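Local coordinates for insecticidal Delta-Endotoxin Cry8Ea1 (Bacillus Thuringiensis, PDB 3EB7), which is an insecticidal three-domain Cry toxin active against beetle larvae, probably by binding gut receptors and forming pores in the midgut membrane, at residues T337-Y342 / F366-P371; V341-S346 / E392-V397. All coordinates share one frame; numbering follows the deposited sequence.

Interaction 1: T337-Y342 / F366-P371; sequences TGFDVY and FDAIYP
Phe366 meets Val341 through its CB, 3.9 Å from Val341 CG1, and that methyl lies at the edge of the phenyl ring, near its plane. Asp367 works on Tyr342 with two atoms. Its O accepts Tyr342 N at 2.9 Å and also sits above one ring face, toward the rim; its CB makes a CH-pi contact 4.0 Å from the centroid of the Tyr342 ring. With chi1 at 57°, Tyr342 CG stands between its backbone N and carbonyl carbon, near Asp367 O. Asp367 faces both Tyr342 and Lys343, a classic beta bulge. Ala368 puts CB against Phe339 CD2 (3.6 Å) and Val341 CG2, while its O takes a hydrogen bond from a water that lies 2.6 Å from Tyr342 OH. This is the end of the antiparallel hairpin of strands 340-352 and 357-369, part of a Greek-key sheet in what is, as in other three-domain Cry toxins, the beta-prism domain. Ile369 forms the hydrogen-bonded pair with Asp340: Ile369 O accepts Asp340 N at 2.8 Å, and Ile369 N returns a bond to Asp340 O. Ile369 CG2 touches Tyr342 CD2, the two side chains crossing at about a right angle. Tyr370 turns an edge onto Phe339 in a T-shaped stack, planes 78° apart, with Tyr370 CD1 3.8 Å above the centre of the Phe339 ring; Gly338 O lies over a face of the tyrosine. Pro371 sets CD 3.2 Å from Gly338 O and CG beside Asp340 OD2; OD2 is hydrogen-bonded to Tyr412 OH, OD1 salt-bridged to Arg415 and Arg439.

Interaction 2: V341-S346 / E392-V397; sequences VYKTLS and EKDSEV
Lys393 O accepts Ser346 N at 2.8 Å, receives a CA-H contact from Leu345, and takes a weak bond from a water that also binds Thr344 OG1 and Ser346 OG. Lys393 N, 2.7 Å from Ser346 O, completes the antiparallel hydrogen-bonded pair of Ser346 and Lys393. Two residues on, past the non-hydrogen-bonded pair of Leu345 and Asp394, the strand gives way to a short, weakly bonded helical turn, and Ser395 keeps up the pairing in altered form: its N donates to Thr344 O (3.0 Å), but Thr344 N is received by Ser395 OG at 3.1 Å, a nearly straight bond (170°). Ser395 OG reaches it from between its own backbone N and carbonyl carbon (chi1 69°). Asp394 is the N-cap, its OD2 accepting Glu396 N at 3.1 Å from above the carboxylate plane. On the same face as Asp394, Leu345 lays CD2 against Asp394 CB (3.6 Å). Lys343 runs across Glu396 at about a right angle, CD 3.4 Å from Glu396 OE2, and its NZ comes 3.9 Å from Asp394 OD2, a long salt bridge. Glu396 OE1 is bound by Asn408 and by a water shared with Tyr342 O. With a serine hydroxyl standing in for a main-chain carbonyl, the edge strand can start a helix without leaving Thr344 N unbonded, and the lysine charge may offset the two carboxylates gathered at the helix start.

In the fold
Both interactions use strand 340-352, one of the two inner strands of a four-stranded antiparallel sheet ordered 376-381, 357-369, 340-352, 389-394. Interaction 1 joins it to its hairpin partner 357-369, interaction 2 to the outermost strand 389-394, so the two work from opposite edges of the same strand; their segments overlap at Val341 and Tyr342, of which only Tyr342 touches both partners. Their centres are about 13 Å apart. They touch directly: Asp367 N lies 2.8 Å from Lys343 O, a probable hydrogen bond, and Phe366 CD2 packs 3.9 Å from Thr344 CG2. Tyr412, whose ring meets that of Tyr342, also binds Asp340, and Asn408 of helix 408-411 touches Tyr342, Lys343 and Glu396.

Interaction 1: T337-Y342 / F366-P371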
loop_
_atom_site.group_PDB
_atom_site.type_symbol
_atom_site.label_atom_id
_atom_site.label_comp_id
_atom_site.label_asym_id
_atom_site.label_seq_id
_atom_site.Cartn_x
_atom_site.Cartn_y
_atom_site.Cartn_z
ATOM N N THR A 337 -8.517 2.314 21.058
ATOM C CA THR A 337 -7.234 2.988 21.253
ATOM C C THR A 337 -6.084 2.017 21.424
ATOM O O THR A 337 -6.134 1.143 22.304
ATOM C CB THR A 337 -7.289 4.042 22.400
ATOM O OG1 THR A 337 -8.380 4.903 22.133
ATOM C CG2 THR A 337 -6.054 4.936 22.466
ATOM N N GLY A 338 -5.081 2.168 20.547
ATOM C CA GLY A 338 -3.894 1.340 20.495
ATOM C C GLY A 338 -4.063 -0.035 19.885
ATOM O O GLY A 338 -3.088 -0.744 19.717
ATOM N N PHE A 339 -5.294 -0.417 19.560
ATOM C CA PHE A 339 -5.591 -1.737 18.988
ATOM C C PHE A 339 -5.524 -1.782 17.457
ATOM O O PHE A 339 -6.196 -1.001 16.748
ATOM C CB PHE A 339 -7.008 -2.207 19.391
ATOM C CG PHE A 339 -7.084 -2.898 20.743
ATOM C CD1 PHE A 339 -7.726 -2.282 21.812
ATOM C CD2 PHE A 339 -6.547 -4.174 20.926
ATOM C CE1 PHE A 339 -7.811 -2.892 23.052
ATOM C CE2 PHE A 339 -6.642 -4.829 22.194
ATOM C CZ PHE A 339 -7.281 -4.173 23.254
ATOM N N ASP A 340 -4.738 -2.741 16.976
ATOM C CA ASP A 340 -4.770 -3.217 15.618
ATOM C C ASP A 340 -5.868 -4.270 15.498
ATOM O O ASP A 340 -5.713 -5.391 16.028
ATOM C CB ASP A 340 -3.423 -3.866 15.263
ATOM C CG ASP A 340 -2.326 -2.830 14.938
ATOM O OD1 ASP A 340 -2.580 -1.611 14.921
ATOM O OD2 ASP A 340 -1.175 -3.236 14.727
ATOM N N VAL A 341 -6.976 -3.909 14.846
ATOM C CA VAL A 341 -7.963 -4.880 14.427
ATOM C C VAL A 341 -7.492 -5.559 13.123
ATOM O O VAL A 341 -7.531 -4.971 12.065
ATOM C CB VAL A 341 -9.320 -4.228 14.242
ATOM C CG1 VAL A 341 -10.332 -5.229 13.756
ATOM C CG2 VAL A 341 -9.776 -3.615 15.558
ATOM N N TYR A 342 -7.030 -6.800 13.224
ATOM C CA TYR A 342 -6.457 -7.500 12.076
ATOM C C TYR A 342 -7.454 -8.337 11.265
ATOM O O TYR A 342 -7.133 -8.785 10.176
ATOM C CB TYR A 342 -5.231 -8.321 12.509
ATOM C CG TYR A 342 -5.503 -9.319 13.600
ATOM C CD1 TYR A 342 -5.944 -10.621 13.294
ATOM C CD2 TYR A 342 -5.347 -8.964 14.943
ATOM C CE1 TYR A 342 -6.244 -11.550 14.329
ATOM C CE2 TYR A 342 -5.628 -9.881 15.972
ATOM C CZ TYR A 342 -6.060 -11.166 15.659
ATOM O OH TYR A 342 -6.344 -12.047 16.685
ATOM N N PHE A 366 -14.653 -8.348 15.599
ATOM C CA PHE A 366 -13.372 -7.678 15.399
ATOM C C PHE A 366 -12.260 -8.395 16.196
ATOM O O PHE A 366 -12.252 -8.361 17.446
ATOM C CB PHE A 366 -13.409 -6.208 15.868
ATOM C CG PHE A 366 -14.639 -5.397 15.409
ATOM C CD1 PHE A 366 -15.861 -5.484 16.110
ATOM C CD2 PHE A 366 -14.548 -4.504 14.329
ATOM C CE1 PHE A 366 -16.998 -4.727 15.714
ATOM C CE2 PHE A 366 -15.660 -3.711 13.935
ATOM C CZ PHE A 366 -16.883 -3.815 14.631
ATOM N N ASP A 367 -11.301 -8.994 15.498
ATOM C CA ASP A 367 -10.175 -9.607 16.189
ATOM C C ASP A 367 -9.085 -8.577 16.308
ATOM O O ASP A 367 -8.673 -8.004 15.311
ATOM C CB ASP A 367 -9.664 -10.825 15.457
ATOM C CG ASP A 367 -10.681 -11.950 15.398
ATOM O OD1 ASP A 367 -11.456 -12.150 16.368
ATOM O OD2 ASP A 367 -10.671 -12.684 14.390
ATOM N N ALA A 368 -8.646 -8.320 17.533
ATOM C CA ALA A 368 -7.734 -7.233 17.790
ATOM C C ALA A 368 -6.531 -7.662 18.621
ATOM O O ALA A 368 -6.607 -8.582 19.461
ATOM C CB ALA A 368 -8.476 -6.063 18.486
ATOM N N ILE A 369 -5.420 -6.978 18.364
ATOM C CA ILE A 369 -4.217 -7.093 19.161
ATOM C C ILE A 369 -3.625 -5.704 19.428
ATOM O O ILE A 369 -3.747 -4.789 18.623
ATOM C CB ILE A 369 -3.166 -8.024 18.471
ATOM C CG1 ILE A 369 -2.024 -8.387 19.422
ATOM C CG2 ILE A 369 -2.612 -7.400 17.161
ATOM C CD1 ILE A 369 -1.161 -9.507 18.869
ATOM N N TYR A 370 -2.991 -5.573 20.577
ATOM C CA TYR A 370 -2.237 -4.401 20.987
ATOM C C TYR A 370 -0.778 -4.599 20.577
ATOM O O TYR A 370 -0.078 -5.416 21.183
ATOM C CB TYR A 370 -2.321 -4.385 22.484
ATOM C CG TYR A 370 -2.478 -3.075 23.067
ATOM C CD1 TYR A 370 -3.695 -2.385 22.982
ATOM C CD2 TYR A 370 -1.410 -2.497 23.739
ATOM C CE1 TYR A 370 -3.846 -1.140 23.548
ATOM C CE2 TYR A 370 -1.531 -1.227 24.327
ATOM C CZ TYR A 370 -2.737 -0.554 24.212
ATOM O OH TYR A 370 -2.800 0.698 24.774
ATOM N N PRO A 371 -0.293 -3.885 19.527
ATOM C CA PRO A 371 1.066 -4.258 19.106
ATOM C C PRO A 371 2.160 -3.963 20.124
ATOM O O PRO A 371 3.223 -4.544 20.009
ATOM C CB PRO A 371 1.284 -3.478 17.798
ATOM C CG PRO A 371 0.335 -2.359 17.863
ATOM C CD PRO A 371 -0.857 -2.822 18.674
HETATM O O HOH W 1 -7.590 -11.327 18.837
#

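Interaction 2: V341-S346 / E392-V397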
loop_
_atom_site.group_PDB
_atom_site.type_symbol
_atom_site.label_atom_id
_atom_site.label_comp_id
_atom_site.label_asym_id
_atom_site.label_seq_id
_atom_site.Cartn_x
_atom_site.Cartn_y
_atom_site.Cartn_z
ATOM N N VAL A 341 -6.976 -3.909 14.846
ATOM C CA VAL A 341 -7.963 -4.880 14.427
ATOM C C VAL A 341 -7.492 -5.559 13.123
ATOM O O VAL A 341 -7.531 -4.971 12.065
ATOM C CB VAL A 341 -9.320 -4.228 14.242
ATOM C CG1 VAL A 341 -10.332 -5.229 13.756
ATOM C CG2 VAL A 341 -9.776 -3.615 15.558
ATOM N N TYR A 342 -7.030 -6.800 13.224
ATOM C CA TYR A 342 -6.457 -7.500 12.076
ATOM C C TYR A 342 -7.454 -8.337 11.265
ATOM O O TYR A 342 -7.133 -8.785 10.176
ATOM C CB TYR A 342 -5.231 -8.321 12.509
ATOM C CG TYR A 342 -5.503 -9.319 13.600
ATOM C CD1 TYR A 342 -5.944 -10.621 13.294
ATOM C CD2 TYR A 342 -5.347 -8.964 14.943
ATOM C CE1 TYR A 342 -6.244 -11.550 14.329
ATOM C CE2 TYR A 342 -5.628 -9.881 15.972
ATOM C CZ TYR A 342 -6.060 -11.166 15.659
ATOM O OH TYR A 342 -6.344 -12.047 16.685
ATOM N N LYS A 343 -8.660 -8.539 11.784
ATOM C CA LYS A 343 -9.662 -9.327 11.070
ATOM C C LYS A 343 -11.034 -8.937 11.529
ATOM O O LYS A 343 -11.259 -8.704 12.708
ATOM C CB LYS A 343 -9.461 -10.827 11.297
ATOM C CG LYS A 343 -10.582 -11.694 10.688
ATOM C CD LYS A 343 -10.129 -13.118 10.473
ATOM C CE LYS A 343 -10.809 -14.091 11.355
ATOM N NZ LYS A 343 -11.759 -14.933 10.594
ATOM N N THR A 344 -11.947 -8.814 10.573
ATOM C CA THR A 344 -13.328 -8.583 10.858
ATOM C C THR A 344 -14.036 -9.719 10.166
ATOM O O THR A 344 -13.642 -10.119 9.058
ATOM C CB THR A 344 -13.847 -7.200 10.318
ATOM O OG1 THR A 344 -13.681 -7.111 8.889
ATOM C CG2 THR A 344 -13.120 -6.033 11.013
ATOM N N LEU A 345 -15.060 -10.254 10.832
ATOM C CA LEU A 345 -15.929 -11.238 10.233
ATOM C C LEU A 345 -17.321 -10.668 10.387
ATOM O O LEU A 345 -17.774 -10.487 11.498
ATOM C CB LEU A 345 -15.748 -12.577 10.953
ATOM C CG LEU A 345 -16.271 -13.881 10.309
ATOM C CD1 LEU A 345 -17.727 -14.057 10.629
ATOM C CD2 LEU A 345 -16.101 -13.989 8.800
ATOM N N SER A 346 -17.989 -10.329 9.280
ATOM C CA SER A 346 -19.256 -9.615 9.366
ATOM C C SER A 346 -20.373 -10.421 8.760
ATOM O O SER A 346 -20.162 -11.141 7.775
ATOM C CB SER A 346 -19.206 -8.263 8.653
ATOM O OG SER A 346 -18.026 -7.525 8.957
ATOM N N GLU A 392 -21.501 -14.172 5.168
ATOM C CA GLU A 392 -20.334 -13.917 6.000
ATOM C C GLU A 392 -19.272 -13.217 5.163
ATOM O O GLU A 392 -18.841 -13.753 4.146
ATOM C CB GLU A 392 -19.765 -15.230 6.566
ATOM C CG GLU A 392 -20.650 -15.935 7.609
ATOM C CD GLU A 392 -20.530 -15.336 9.039
ATOM O OE1 GLU A 392 -19.910 -15.994 9.935
ATOM O OE2 GLU A 392 -21.049 -14.217 9.264
ATOM N N LYS A 393 -18.858 -12.015 5.575
ATOM C CA LYS A 393 -17.769 -11.338 4.904
ATOM C C LYS A 393 -16.536 -11.400 5.831
ATOM O O LYS A 393 -16.584 -11.016 6.992
ATOM C CB LYS A 393 -18.138 -9.903 4.501
ATOM C CG LYS A 393 -19.558 -9.637 3.995
ATOM C CD LYS A 393 -19.975 -10.391 2.739
ATOM C CE LYS A 393 -19.332 -9.827 1.424
ATOM N NZ LYS A 393 -19.243 -8.308 1.306
ATOM N N ASP A 394 -15.461 -11.984 5.320
ATOM C CA ASP A 394 -14.274 -12.285 6.090
ATOM C C ASP A 394 -13.230 -11.430 5.448
ATOM O O ASP A 394 -12.916 -11.600 4.284
ATOM C CB ASP A 394 -13.952 -13.782 5.957
ATOM C CG ASP A 394 -12.601 -14.181 6.571
ATOM O OD1 ASP A 394 -12.278 -15.397 6.530
ATOM O OD2 ASP A 394 -11.853 -13.321 7.083
ATOM N N SER A 395 -12.696 -10.488 6.211
ATOM C CA SER A 395 -11.783 -9.494 5.658
ATOM C C SER A 395 -10.477 -10.105 5.123
ATOM O O SER A 395 -9.825 -9.558 4.198
ATOM C CB SER A 395 -11.512 -8.393 6.699
ATOM O OG SER A 395 -10.744 -8.886 7.765
ATOM N N GLU A 396 -10.102 -11.248 5.687
ATOM C CA GLU A 396 -8.852 -11.925 5.293
ATOM C C GLU A 396 -8.907 -12.515 3.905
ATOM O O GLU A 396 -7.893 -12.941 3.393
ATOM C CB GLU A 396 -8.458 -13.032 6.282
ATOM C CG GLU A 396 -8.027 -12.491 7.632
ATOM C CD GLU A 396 -7.426 -13.578 8.506
ATOM O OE1 GLU A 396 -6.423 -13.284 9.200
ATOM O OE2 GLU A 396 -7.958 -14.726 8.485
ATOM N N VAL A 397 -10.076 -12.566 3.304
ATOM C CA VAL A 397 -10.203 -12.940 1.909
ATOM C C VAL A 397 -9.649 -11.792 1.004
ATOM O O VAL A 397 -8.956 -12.032 0.013
ATOM C CB VAL A 397 -11.703 -13.320 1.579
ATOM C CG1 VAL A 397 -11.938 -13.480 0.068
ATOM C CG2 VAL A 397 -12.098 -14.591 2.316
HETATM O O HOH W 2 -5.366 -10.981 9.309
HETATM O O HOH W 3 -15.619 -7.876 7.529
HETATM O O HOH W 4 -19.861 -12.324 11.864
#